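Local coordinates for thermoresistant glucokinase (Janibacter sp. HTCC2649, PDB 4EUN), which probably phosphorylates gluconate with ATP, as a gluconokinase of the P-loop kinase fold, at residues A[38-43]-A[129-134]; A[51-56]-A[191-196]; A[61-66]-A[91-96]; A[70-73]-A[77-80]; A[85-90]-A[113-118]. One frame throughout, in Å; residues are numbered along the deposited sequence.

Interaction 1. Residues A[38-43]-A[129-134]; sequences SGSGKT and LHLDGP. With SO4 (sulfate ion), chain B.
Leu131 pushes one methyl, CD2, against the backbone of the turn formed by Ser40, Gly41 and Lys42. Leu131 CD2 lies 3.2 Å from Ser40 O and 3.3 Å from Gly41 C, so the contact is made mostly with main chain. With CG placed trans to the backbone N (chi1 -172°), the leucine reaches out of strand 127-132 toward the loop. Lys42 adds the start of its side chain, whose CG passes 4.0 Å from Leu131 CD2 at a slant. Further along, the lysine bends at chi3 and again at chi4, and this double bend brings the ammonium back to the sulfate, with Lys42 NZ 2.7 Å from sulfate O1. The same ammonium also donates to Gly36 O. Amides of the loop share the anion: Gly41 N donates to sulfate O4 at 2.7 Å, Gly39 N to sulfate O2 and Thr43 N to sulfate O3. A weak bond joins Lys42 N to sulfate O1. Ser40 OG is held by Val37 O. On the strand, His130 NE2 donates to Asp132 OD2 at 2.8 Å, and Asp132 OD1 accepts from Gly133 N, so both carboxylate oxygens are engaged. Several N-H groups and an ammonium converging on one tetrahedral anion at the start of helix 42-53 would stabilise its negative charge. The sulfate, probably from the crystallisation liquor, occupies a site consistent with that of a nucleotide phosphate in the P-loop (Walker A motif), here backed by a neighbouring strand of the parallel sheet.

Interaction 2. Residues A[51-56]-A[191-196]; sequences DETGLE and LDIAPA
Ile193 packs against Thr53 and Leu55 through aliphatic groups. Its CG1 lies 3.8 Å from Thr53 CG2, the two side chains crossing nearly at right angles, while the other branch, Ile193 CG2, meets Leu55 CD1 end to end at 4.0 Å. A chi1 of -56° splays the two branches of the isoleucine so that each has its own partner. The polar interactions involve other atoms. Thr53 turns its hydroxyl the other way, where OG1 bonds with Val49 O one helical turn back and receives a weak bond from Leu55 N; the threonine thus offers its methyl to the isoleucine. A single water joins the backbones, donating to Thr53 O at 3.2 Å and to Ala194 O at 3.0 Å. Each helix ends at a residue of positive phi, Gly54 after helix 42-53 and Asp192 after helix 180-191. The contact therefore pairs the C-terminal ends of two helices in the P-loop kinase fold, with Leu188 and Val32 continuing the apolar layer. No direct hydrogen bond or salt bridge links the segments: the join depends on shape and exclusion of water from the methyl groups, supplemented by one bridging solvent molecule.

Interaction 3. Residues A[61-66]-A[91-96]; sequences DAFHSP and AEWMDA
One face of the Trp93 indole receives the edge of the Phe63 ring, a T-shaped aromatic pair in which phenylalanine supplies the edge and tryptophan the face. The phenyl ring and the five-membered ring have centroids 4.9 Å apart, with their planes inclined at 77°. Phe63 CZ stands over the indole toward its rim, and its neighbour Phe63 CE2 comes within 3.6 Å of Trp93 CG. In the P-loop kinase fold this joins the short 3-10 turn after strand 56-59 to helix 80-99, along whose side Phe63 also touches Trp86, Ser89 and Leu90. A fully extended first torsion (chi1 -179°) carries the Trp93 ring out from the helix, and chi2 of 90° turns the indole face toward the phenyl edge. Edge-to-face geometry would direct the slightly positive ring hydrogens of Phe63 at the electron-rich indole, an attraction additional to simple dispersion. The indole also packs on Thr104 and Ile106 of strand 104-108, so it mediates between helix, turn and sheet. The turn carrying Phe63 and the tryptophan both lie at the subunit interface, and a bond across it joins the face contact with Phe63 in restraining the indole. Trp93 NE1 donates to Ala62 O of the second subunit, and Ala62 O of this chain accepts the corresponding bond from Trp93 NE1 of that subunit.

Interaction 4. Residues A[70-73]-A[77-80]; sequences ATMQ and PLTD
Met72 extends across Leu78, and every side-chain atom beyond CB finds part of the leucine. CB itself serves mainly to launch the chain, and a chi1 of -67° sends it from helix 66-73 to its partner. Met72 CG then makes the tightest approach, 3.6 Å from Leu78 CG, with Leu78 CD2 next to it at 3.8 Å. Met72 SD follows, 3.7 Å from Leu78 CD1. The chain runs extended through chi2 and bends at chi3 (-77°), a turn that keeps the terminal methyl beside its partner: Met72 CE lies 3.8 Å from Leu78 CD1. The thioether thus lies across the branched end of the leucine, the two side chains crossing nearly at right angles. Leu78 divides its methyls between neighbours, CD1 following the sulfur and terminal methyl of Met72 while Leu78 CD2 turns toward the helix and meets Thr71 CG2 at 4.2 Å. Thr71 presents this methyl while its hydroxyl is hydrogen-bonded with Glu67 O in the preceding helical turn. No hydrogen bond crosses between the segments, so the contact rests on apolar burial. His64 packs on both Leu78 and Met72, and Met150 touches Met72. Beyond the leucine, Thr79 is the N-cap of the next helix, using its side chain to cap a backbone N, while Asp80 forms a salt bridge with Lys112. This apolar contact therefore folds the short connection after helix 66-73 back on that helix just before helix 80-99 begins, with its centre about 17 Å from the centre of the chain.

Interaction 5. Residues A[85-90]-A[113-118]; sequences PWLRSL and RTYRDV
Leu87 and Tyr115 share nearly the same first torsion (chi1 -66° and -61°), each swinging CG to the side of its own amide nitrogen, and this brings the leucine methyl CD1 to the base of the tyrosine side chain. Leu87 CD1 lies 3.6 Å from Tyr115 CG, approaching the ring at an oblique angle, and Leu87 CD2 rests 4.0 Å from Tyr115 CB. Val118, one turn further along its helix, directs CG1 to Leu87 CB at 3.8 Å. Helices 80-99 and 113-119 meet here as neighbours in the alpha/beta layering of a P-loop kinase; their local axes come within 9.4 Å and run at 39° to each other. The intervening chain includes strand 104-108. Leu119 continues the apolar seam by touching both Leu87 and Leu90. At the far end of the tyrosine the chemistry changes, for its hydroxyl is hydrogen-bonded with Asp80 and Arg83, while Trp84 meets its ring edge-to-face. Within helix 113-119 itself, a salt bridge joins Arg113 to Asp117, one turn apart. On the exposed side of the patch the aliphatic base of an arginine forms the border: Val118 CG1 lies 3.9 Å from Arg88 CG, the two side chains meeting at a slant, and the same Val118 CG1 is 3.9 Å from the backbone atom Arg88 N.

From the N terminus, 38-43 opens the long loop that interaction 1 closes at 129-134, joining the phosphate-binding loop to a strand beside it. Interaction 2 starts at 51-56, before interaction 1 has closed, and ends at 191-196, so the two cross; it ties the end of helix 42-53 to the chain after helix 180-191. Both enclose interactions 3, 4 and 5. Interaction 3 opens at 61-66 and encloses the short turn of interaction 4, but crosses interaction 5, with which it shares helix 80-99. Interactions 4 and 5 are in series, 4 closing before 5 opens. His64 touches residues of both, and Tyr115 OH probably hydrogen-bonds Asp80 OD1, linking them.

Interaction 1. Residues A[38-43]-A[129-134]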
# COMPACT_ATOMS: atom_id res chain seq x y z
N SER A 38 0.13 -13.69 -4.30
CA SER A 38 0.92 -13.28 -3.14
C SER A 38 2.35 -13.78 -3.23
O SER A 38 2.59 -14.96 -3.55
CB SER A 38 0.29 -13.81 -1.85
OG SER A 38 -0.98 -13.22 -1.62
N GLY A 39 3.31 -12.91 -2.94
CA GLY A 39 4.70 -13.30 -2.92
C GLY A 39 5.35 -13.18 -4.29
O GLY A 39 6.48 -13.63 -4.48
N SER A 40 4.64 -12.56 -5.22
CA SER A 40 5.16 -12.35 -6.57
C SER A 40 5.99 -11.06 -6.67
O SER A 40 6.80 -10.91 -7.58
CB SER A 40 4.03 -12.36 -7.60
OG SER A 40 3.06 -11.36 -7.33
N GLY A 41 5.80 -10.15 -5.72
CA GLY A 41 6.57 -8.91 -5.68
C GLY A 41 5.81 -7.70 -6.19
O GLY A 41 6.42 -6.72 -6.64
N LYS A 42 4.48 -7.76 -6.11
CA LYS A 42 3.63 -6.72 -6.68
C LYS A 42 3.82 -5.37 -6.03
O LYS A 42 3.78 -4.33 -6.70
CB LYS A 42 2.16 -7.10 -6.55
CG LYS A 42 1.72 -8.29 -7.34
CD LYS A 42 0.22 -8.44 -7.21
CE LYS A 42 -0.21 -8.55 -5.74
NZ LYS A 42 0.13 -9.89 -5.20
N THR A 43 4.00 -5.38 -4.71
CA THR A 43 4.16 -4.13 -3.98
C THR A 43 5.42 -3.39 -4.43
O THR A 43 5.38 -2.18 -4.66
CB THR A 43 4.18 -4.37 -2.46
OG1 THR A 43 2.93 -4.95 -2.06
CG2 THR A 43 4.39 -3.06 -1.71
N LEU A 129 -0.52 -4.66 -15.24
CA LEU A 129 0.82 -5.25 -15.23
C LEU A 129 0.66 -6.60 -14.56
O LEU A 129 0.35 -6.70 -13.38
CB LEU A 129 1.80 -4.37 -14.45
CG LEU A 129 1.93 -2.91 -14.90
CD1 LEU A 129 2.82 -2.16 -13.93
CD2 LEU A 129 2.48 -2.82 -16.31
N HIS A 130 0.85 -7.66 -15.34
CA HIS A 130 0.66 -9.01 -14.84
C HIS A 130 2.00 -9.61 -14.41
O HIS A 130 2.81 -10.00 -15.25
CB HIS A 130 -0.00 -9.86 -15.92
CG HIS A 130 -0.14 -11.31 -15.58
ND1 HIS A 130 -0.44 -12.26 -16.53
CD2 HIS A 130 -0.02 -11.97 -14.41
CE1 HIS A 130 -0.49 -13.45 -15.96
NE2 HIS A 130 -0.24 -13.31 -14.68
N LEU A 131 2.24 -9.64 -13.10
CA LEU A 131 3.50 -10.12 -12.54
C LEU A 131 3.36 -11.60 -12.25
O LEU A 131 2.50 -12.01 -11.46
CB LEU A 131 3.82 -9.34 -11.26
CG LEU A 131 5.18 -9.53 -10.58
CD1 LEU A 131 6.31 -9.03 -11.45
CD2 LEU A 131 5.15 -8.76 -9.28
N ASP A 132 4.19 -12.42 -12.89
CA ASP A 132 4.00 -13.84 -12.76
C ASP A 132 5.24 -14.62 -13.15
O ASP A 132 6.21 -14.06 -13.66
CB ASP A 132 2.81 -14.26 -13.63
CG ASP A 132 2.04 -15.41 -13.04
OD1 ASP A 132 2.60 -16.15 -12.21
OD2 ASP A 132 0.86 -15.57 -13.40
N GLY A 133 5.21 -15.92 -12.89
CA GLY A 133 6.33 -16.77 -13.19
C GLY A 133 6.00 -18.18 -12.77
O GLY A 133 4.88 -18.47 -12.35
N PRO A 134 6.98 -19.09 -12.90
CA PRO A 134 6.74 -20.49 -12.54
C PRO A 134 6.39 -20.63 -11.06
O PRO A 134 6.99 -19.96 -10.22
CB PRO A 134 8.09 -21.15 -12.81
CG PRO A 134 8.77 -20.26 -13.80
CD PRO A 134 8.34 -18.87 -13.41
S SO4 B . 3.44 -9.32 -3.06
O1 SO4 B . 2.69 -9.73 -4.25
O2 SO4 B . 2.89 -10.02 -1.91
O3 SO4 B . 3.31 -7.88 -2.89
O4 SO4 B . 4.84 -9.65 -3.20

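Interaction 2. Residues A[51-56]-A[191-196]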
# COMPACT_ATOMS: atom_id res chain seq x y z
N ASP A 51 6.61 5.85 -7.66
CA ASP A 51 7.64 6.82 -7.26
C ASP A 51 8.18 7.64 -8.43
O ASP A 51 8.74 8.73 -8.22
CB ASP A 51 8.78 6.11 -6.52
CG ASP A 51 8.74 6.35 -5.03
OD1 ASP A 51 7.63 6.35 -4.45
OD2 ASP A 51 9.81 6.55 -4.42
N GLU A 52 8.00 7.14 -9.65
CA GLU A 52 8.52 7.83 -10.83
C GLU A 52 7.44 8.54 -11.65
O GLU A 52 7.75 9.27 -12.58
CB GLU A 52 9.30 6.85 -11.72
CG GLU A 52 10.60 6.34 -11.09
CD GLU A 52 11.55 7.45 -10.68
OE1 GLU A 52 11.51 8.55 -11.28
OE2 GLU A 52 12.35 7.23 -9.74
N THR A 53 6.18 8.33 -11.28
CA THR A 53 5.08 8.84 -12.09
C THR A 53 4.11 9.73 -11.32
O THR A 53 3.32 10.44 -11.93
CB THR A 53 4.26 7.69 -12.66
OG1 THR A 53 3.83 6.86 -11.58
CG2 THR A 53 5.08 6.87 -13.64
N GLY A 54 4.14 9.64 -10.00
CA GLY A 54 3.19 10.36 -9.17
C GLY A 54 1.83 9.69 -9.01
O GLY A 54 0.92 10.27 -8.43
N LEU A 55 1.70 8.46 -9.51
CA LEU A 55 0.46 7.71 -9.35
C LEU A 55 0.23 7.42 -7.86
O LEU A 55 1.19 7.14 -7.13
CB LEU A 55 0.51 6.41 -10.14
CG LEU A 55 0.00 6.40 -11.59
CD1 LEU A 55 0.48 7.58 -12.39
CD2 LEU A 55 0.43 5.10 -12.26
N GLU A 56 -1.02 7.46 -7.41
CA GLU A 56 -1.31 7.15 -6.01
C GLU A 56 -1.35 5.65 -5.82
O GLU A 56 -2.13 4.97 -6.47
CB GLU A 56 -2.67 7.69 -5.57
CG GLU A 56 -2.98 7.31 -4.12
CD GLU A 56 -4.31 7.81 -3.61
OE1 GLU A 56 -5.03 8.50 -4.36
OE2 GLU A 56 -4.62 7.50 -2.44
N LEU A 191 3.85 1.77 -20.01
CA LEU A 191 2.77 2.62 -19.52
C LEU A 191 2.80 4.01 -20.14
O LEU A 191 1.76 4.61 -20.40
CB LEU A 191 2.83 2.75 -17.99
CG LEU A 191 2.43 1.52 -17.18
CD1 LEU A 191 2.80 1.70 -15.73
CD2 LEU A 191 0.93 1.30 -17.32
N ASP A 192 4.02 4.51 -20.37
CA ASP A 192 4.24 5.84 -20.93
C ASP A 192 3.36 6.89 -20.26
O ASP A 192 2.64 7.63 -20.92
CB ASP A 192 4.02 5.83 -22.44
CG ASP A 192 4.52 7.11 -23.10
OD1 ASP A 192 5.40 7.77 -22.52
OD2 ASP A 192 4.02 7.44 -24.19
N ILE A 193 3.42 6.94 -18.93
CA ILE A 193 2.65 7.90 -18.16
C ILE A 193 3.13 9.29 -18.52
O ILE A 193 4.33 9.56 -18.47
CB ILE A 193 2.82 7.68 -16.65
CG1 ILE A 193 2.45 6.25 -16.25
CG2 ILE A 193 2.00 8.70 -15.88
CD1 ILE A 193 0.98 5.93 -16.38
N ALA A 194 2.20 10.16 -18.91
CA ALA A 194 2.56 11.52 -19.29
C ALA A 194 3.14 12.23 -18.07
O ALA A 194 2.60 12.10 -16.97
CB ALA A 194 1.36 12.27 -19.82
N PRO A 195 4.25 12.97 -18.27
CA PRO A 195 4.95 13.65 -17.17
C PRO A 195 4.04 14.59 -16.39
O PRO A 195 4.24 14.81 -15.20
CB PRO A 195 6.03 14.47 -17.91
CG PRO A 195 5.54 14.58 -19.32
CD PRO A 195 4.84 13.28 -19.58
N ALA A 196 3.03 15.12 -17.08
CA ALA A 196 2.09 16.07 -16.49
C ALA A 196 1.11 15.42 -15.52
O ALA A 196 0.30 16.10 -14.89
CB ALA A 196 1.35 16.83 -17.58
O HOH W 1 4.42 11.06 -14.84

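Interaction 3. Residues A[61-66]-A[91-96]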
# COMPACT_ATOMS: atom_id res chain seq x y z
N ASP A 61 -6.08 -5.34 -1.13
CA ASP A 61 -6.62 -6.20 -0.07
C ASP A 61 -7.22 -5.38 1.07
O ASP A 61 -8.03 -5.89 1.83
CB ASP A 61 -5.56 -7.18 0.47
CG ASP A 61 -5.45 -8.45 -0.34
OD1 ASP A 61 -6.37 -8.73 -1.13
OD2 ASP A 61 -4.45 -9.18 -0.16
N ALA A 62 -6.81 -4.12 1.21
CA ALA A 62 -7.34 -3.32 2.31
C ALA A 62 -8.82 -3.03 2.09
O ALA A 62 -9.54 -2.71 3.04
CB ALA A 62 -6.55 -2.02 2.45
N PHE A 63 -9.27 -3.16 0.85
CA PHE A 63 -10.68 -2.93 0.49
C PHE A 63 -11.55 -4.14 0.78
O PHE A 63 -12.78 -4.04 0.73
CB PHE A 63 -10.81 -2.58 -0.99
CG PHE A 63 -10.24 -1.23 -1.36
CD1 PHE A 63 -8.87 -1.05 -1.48
CD2 PHE A 63 -11.09 -0.17 -1.63
CE1 PHE A 63 -8.35 0.19 -1.84
CE2 PHE A 63 -10.58 1.07 -2.00
CZ PHE A 63 -9.21 1.25 -2.10
N HIS A 64 -10.93 -5.29 1.05
CA HIS A 64 -11.69 -6.49 1.42
C HIS A 64 -12.29 -6.27 2.80
O HIS A 64 -11.74 -5.53 3.61
CB HIS A 64 -10.77 -7.73 1.50
CG HIS A 64 -10.71 -8.55 0.26
ND1 HIS A 64 -11.84 -9.09 -0.32
CD2 HIS A 64 -9.66 -8.96 -0.50
CE1 HIS A 64 -11.49 -9.79 -1.39
NE2 HIS A 64 -10.17 -9.72 -1.52
N SER A 65 -13.41 -6.93 3.08
CA SER A 65 -13.95 -6.98 4.44
C SER A 65 -12.99 -7.75 5.33
O SER A 65 -12.23 -8.59 4.86
CB SER A 65 -15.32 -7.68 4.45
OG SER A 65 -15.21 -9.05 4.11
N PRO A 66 -13.01 -7.47 6.64
CA PRO A 66 -12.14 -8.20 7.56
C PRO A 66 -12.41 -9.69 7.52
O PRO A 66 -11.48 -10.50 7.60
CB PRO A 66 -12.54 -7.64 8.94
CG PRO A 66 -13.20 -6.36 8.68
CD PRO A 66 -13.77 -6.38 7.30
N ALA A 91 -13.36 -0.47 -8.25
CA ALA A 91 -13.76 0.27 -9.44
C ALA A 91 -14.27 1.65 -9.04
O ALA A 91 -13.92 2.66 -9.67
CB ALA A 91 -14.83 -0.49 -10.22
N GLU A 92 -15.10 1.69 -8.00
CA GLU A 92 -15.65 2.96 -7.54
C GLU A 92 -14.57 3.88 -7.01
O GLU A 92 -14.60 5.09 -7.27
CB GLU A 92 -16.73 2.71 -6.47
CG GLU A 92 -18.00 2.08 -7.04
CD GLU A 92 -18.94 1.57 -5.96
OE1 GLU A 92 -18.69 1.85 -4.77
OE2 GLU A 92 -19.92 0.88 -6.31
N TRP A 93 -13.60 3.33 -6.28
CA TRP A 93 -12.50 4.13 -5.73
C TRP A 93 -11.69 4.74 -6.86
O TRP A 93 -11.40 5.94 -6.84
CB TRP A 93 -11.63 3.26 -4.83
CG TRP A 93 -10.46 3.96 -4.18
CD1 TRP A 93 -10.46 4.60 -2.97
CD2 TRP A 93 -9.12 4.04 -4.67
NE1 TRP A 93 -9.20 5.09 -2.69
CE2 TRP A 93 -8.36 4.75 -3.72
CE3 TRP A 93 -8.49 3.57 -5.83
CZ2 TRP A 93 -6.99 5.02 -3.90
CZ3 TRP A 93 -7.14 3.83 -6.01
CH2 TRP A 93 -6.40 4.56 -5.04
N MET A 94 -11.36 3.94 -7.87
CA MET A 94 -10.65 4.46 -9.04
C MET A 94 -11.44 5.52 -9.81
O MET A 94 -10.88 6.51 -10.27
CB MET A 94 -10.24 3.32 -9.99
CG MET A 94 -9.13 2.44 -9.46
SD MET A 94 -8.53 1.30 -10.73
CE MET A 94 -9.76 -0.02 -10.65
N ASP A 95 -12.75 5.31 -9.96
CA ASP A 95 -13.60 6.25 -10.68
C ASP A 95 -13.66 7.58 -9.95
O ASP A 95 -13.59 8.64 -10.58
CB ASP A 95 -15.01 5.66 -10.81
CG ASP A 95 -15.89 6.41 -11.79
OD1 ASP A 95 -15.36 7.14 -12.67
OD2 ASP A 95 -17.12 6.26 -11.70
N ALA A 96 -13.75 7.54 -8.63
CA ALA A 96 -13.85 8.78 -7.86
C ALA A 96 -12.52 9.53 -7.86
O ALA A 96 -12.51 10.77 -7.87
CB ALA A 96 -14.30 8.49 -6.45

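Interaction 4. Residues A[70-73]-A[77-80]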
# COMPACT_ATOMS: atom_id res chain seq x y z
N ALA A 70 -9.83 -12.78 6.85
CA ALA A 70 -9.71 -13.90 7.80
C ALA A 70 -9.97 -15.26 7.16
O ALA A 70 -9.29 -16.23 7.48
CB ALA A 70 -10.61 -13.68 9.00
N THR A 71 -10.97 -15.32 6.28
CA THR A 71 -11.34 -16.56 5.59
C THR A 71 -10.17 -17.05 4.75
O THR A 71 -9.81 -18.23 4.81
CB THR A 71 -12.58 -16.34 4.71
OG1 THR A 71 -13.69 -16.01 5.55
CG2 THR A 71 -12.91 -17.60 3.92
N MET A 72 -9.55 -16.15 3.99
CA MET A 72 -8.40 -16.51 3.19
C MET A 72 -7.21 -16.90 4.06
O MET A 72 -6.46 -17.80 3.71
CB MET A 72 -8.01 -15.38 2.24
CG MET A 72 -9.03 -15.14 1.17
SD MET A 72 -8.43 -13.94 -0.03
CE MET A 72 -8.64 -12.41 0.88
N GLN A 73 -7.05 -16.23 5.19
CA GLN A 73 -5.92 -16.56 6.06
C GLN A 73 -6.00 -17.97 6.64
O GLN A 73 -4.98 -18.54 7.04
CB GLN A 73 -5.74 -15.53 7.17
CG GLN A 73 -5.16 -14.22 6.65
CD GLN A 73 -4.93 -13.23 7.76
OE1 GLN A 73 -5.75 -13.11 8.68
NE2 GLN A 73 -3.81 -12.52 7.71
N PRO A 77 -10.27 -20.47 -0.17
CA PRO A 77 -10.35 -19.54 -1.30
C PRO A 77 -11.70 -18.83 -1.37
O PRO A 77 -12.74 -19.46 -1.10
CB PRO A 77 -10.19 -20.44 -2.53
CG PRO A 77 -9.55 -21.70 -2.02
CD PRO A 77 -10.05 -21.87 -0.61
N LEU A 78 -11.71 -17.55 -1.73
CA LEU A 78 -12.96 -16.84 -1.94
C LEU A 78 -13.61 -17.30 -3.25
O LEU A 78 -12.94 -17.87 -4.11
CB LEU A 78 -12.71 -15.33 -1.97
CG LEU A 78 -12.04 -14.74 -0.73
CD1 LEU A 78 -11.96 -13.23 -0.83
CD2 LEU A 78 -12.78 -15.15 0.54
N THR A 79 -14.91 -17.06 -3.38
CA THR A 79 -15.65 -17.36 -4.60
C THR A 79 -15.84 -16.09 -5.40
O THR A 79 -15.51 -14.99 -4.93
CB THR A 79 -17.05 -17.92 -4.29
OG1 THR A 79 -17.80 -16.92 -3.59
CG2 THR A 79 -16.95 -19.17 -3.44
N ASP A 80 -16.41 -16.21 -6.60
CA ASP A 80 -16.81 -15.04 -7.38
C ASP A 80 -17.74 -14.16 -6.56
O ASP A 80 -17.58 -12.94 -6.55
CB ASP A 80 -17.54 -15.45 -8.66
CG ASP A 80 -16.63 -16.02 -9.73
OD1 ASP A 80 -15.42 -16.16 -9.50
OD2 ASP A 80 -17.15 -16.34 -10.82

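Interaction 5. Residues A[85-90]-A[113-118]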
# COMPACT_ATOMS: atom_id res chain seq x y z
N PRO A 85 -18.41 -7.59 -4.53
CA PRO A 85 -18.49 -6.29 -3.86
C PRO A 85 -17.12 -5.63 -3.71
O PRO A 85 -17.03 -4.41 -3.81
CB PRO A 85 -19.08 -6.63 -2.48
CG PRO A 85 -19.85 -7.90 -2.72
CD PRO A 85 -19.01 -8.66 -3.71
N TRP A 86 -16.08 -6.43 -3.49
CA TRP A 86 -14.71 -5.95 -3.39
C TRP A 86 -14.24 -5.31 -4.70
O TRP A 86 -13.73 -4.19 -4.71
CB TRP A 86 -13.80 -7.12 -2.99
CG TRP A 86 -12.31 -6.87 -3.09
CD1 TRP A 86 -11.59 -5.96 -2.37
CD2 TRP A 86 -11.37 -7.58 -3.90
NE1 TRP A 86 -10.26 -6.05 -2.71
CE2 TRP A 86 -10.10 -7.04 -3.64
CE3 TRP A 86 -11.49 -8.63 -4.83
CZ2 TRP A 86 -8.94 -7.50 -4.28
CZ3 TRP A 86 -10.34 -9.09 -5.46
CH2 TRP A 86 -9.09 -8.52 -5.19
N LEU A 87 -14.43 -6.01 -5.80
CA LEU A 87 -14.09 -5.49 -7.12
C LEU A 87 -14.86 -4.21 -7.44
O LEU A 87 -14.29 -3.27 -8.02
CB LEU A 87 -14.37 -6.56 -8.17
CG LEU A 87 -13.45 -7.76 -8.03
CD1 LEU A 87 -14.04 -8.94 -8.78
CD2 LEU A 87 -12.06 -7.46 -8.58
N ARG A 88 -16.14 -4.15 -7.08
CA ARG A 88 -16.91 -2.94 -7.32
C ARG A 88 -16.40 -1.77 -6.48
O ARG A 88 -16.42 -0.64 -6.94
CB ARG A 88 -18.41 -3.15 -7.06
CG ARG A 88 -19.13 -3.86 -8.20
CD ARG A 88 -20.63 -3.89 -7.94
NE ARG A 88 -20.95 -4.65 -6.73
CZ ARG A 88 -21.44 -5.88 -6.73
NH1 ARG A 88 -21.69 -6.50 -5.59
NH2 ARG A 88 -21.70 -6.49 -7.88
N SER A 89 -15.94 -2.04 -5.27
CA SER A 89 -15.42 -0.94 -4.44
C SER A 89 -14.11 -0.42 -5.01
O SER A 89 -13.84 0.79 -4.95
CB SER A 89 -15.26 -1.38 -2.98
OG SER A 89 -14.14 -2.22 -2.83
N LEU A 90 -13.30 -1.31 -5.58
CA LEU A 90 -12.06 -0.90 -6.24
C LEU A 90 -12.37 -0.06 -7.47
O LEU A 90 -11.70 0.96 -7.72
CB LEU A 90 -11.23 -2.13 -6.64
CG LEU A 90 -10.68 -2.96 -5.49
CD1 LEU A 90 -10.09 -4.25 -6.03
CD2 LEU A 90 -9.62 -2.17 -4.74
N ARG A 113 -10.66 -12.84 -15.93
CA ARG A 113 -11.09 -11.86 -16.93
C ARG A 113 -12.34 -11.10 -16.51
O ARG A 113 -12.38 -9.87 -16.61
CB ARG A 113 -11.34 -12.56 -18.27
CG ARG A 113 -12.17 -11.72 -19.25
CD ARG A 113 -11.32 -10.62 -19.83
NE ARG A 113 -12.10 -9.56 -20.46
CZ ARG A 113 -12.01 -9.24 -21.75
NH1 ARG A 113 -11.19 -9.90 -22.55
NH2 ARG A 113 -12.75 -8.25 -22.23
N THR A 114 -13.36 -11.82 -16.05
CA THR A 114 -14.59 -11.17 -15.58
C THR A 114 -14.35 -10.18 -14.44
O THR A 114 -15.07 -9.19 -14.31
CB THR A 114 -15.65 -12.18 -15.11
OG1 THR A 114 -15.07 -13.04 -14.12
CG2 THR A 114 -16.14 -13.02 -16.28
N TYR A 115 -13.36 -10.46 -13.58
CA TYR A 115 -13.02 -9.53 -12.50
C TYR A 115 -12.45 -8.25 -13.08
O TYR A 115 -12.76 -7.15 -12.60
CB TYR A 115 -11.98 -10.12 -11.53
CG TYR A 115 -12.38 -11.38 -10.80
CD1 TYR A 115 -13.66 -11.93 -10.92
CD2 TYR A 115 -11.47 -12.03 -9.99
CE1 TYR A 115 -14.00 -13.09 -10.25
CE2 TYR A 115 -11.80 -13.20 -9.33
CZ TYR A 115 -13.07 -13.72 -9.45
OH TYR A 115 -13.40 -14.89 -8.78
N ARG A 116 -11.57 -8.39 -14.07
CA ARG A 116 -10.99 -7.23 -14.72
C ARG A 116 -12.06 -6.41 -15.43
O ARG A 116 -11.97 -5.19 -15.48
CB ARG A 116 -9.84 -7.63 -15.66
CG ARG A 116 -8.72 -8.36 -14.90
CD ARG A 116 -7.47 -8.59 -15.73
NE ARG A 116 -7.65 -9.50 -16.87
CZ ARG A 116 -7.38 -10.81 -16.84
NH1 ARG A 116 -6.96 -11.39 -15.74
NH2 ARG A 116 -7.56 -11.53 -17.94
N ASP A 117 -13.08 -7.08 -15.98
CA ASP A 117 -14.23 -6.36 -16.57
C ASP A 117 -14.89 -5.43 -15.55
O ASP A 117 -15.23 -4.28 -15.86
CB ASP A 117 -15.27 -7.35 -17.11
CG ASP A 117 -14.80 -8.11 -18.34
OD1 ASP A 117 -13.87 -7.65 -19.03
OD2 ASP A 117 -15.39 -9.17 -18.64
N VAL A 118 -15.07 -5.92 -14.32
CA VAL A 118 -15.68 -5.10 -13.27
C VAL A 118 -14.80 -3.90 -12.91
O VAL A 118 -15.30 -2.78 -12.77
CB VAL A 118 -15.97 -5.93 -12.00
CG1 VAL A 118 -16.50 -5.05 -10.89
CG2 VAL A 118 -16.96 -7.05 -12.32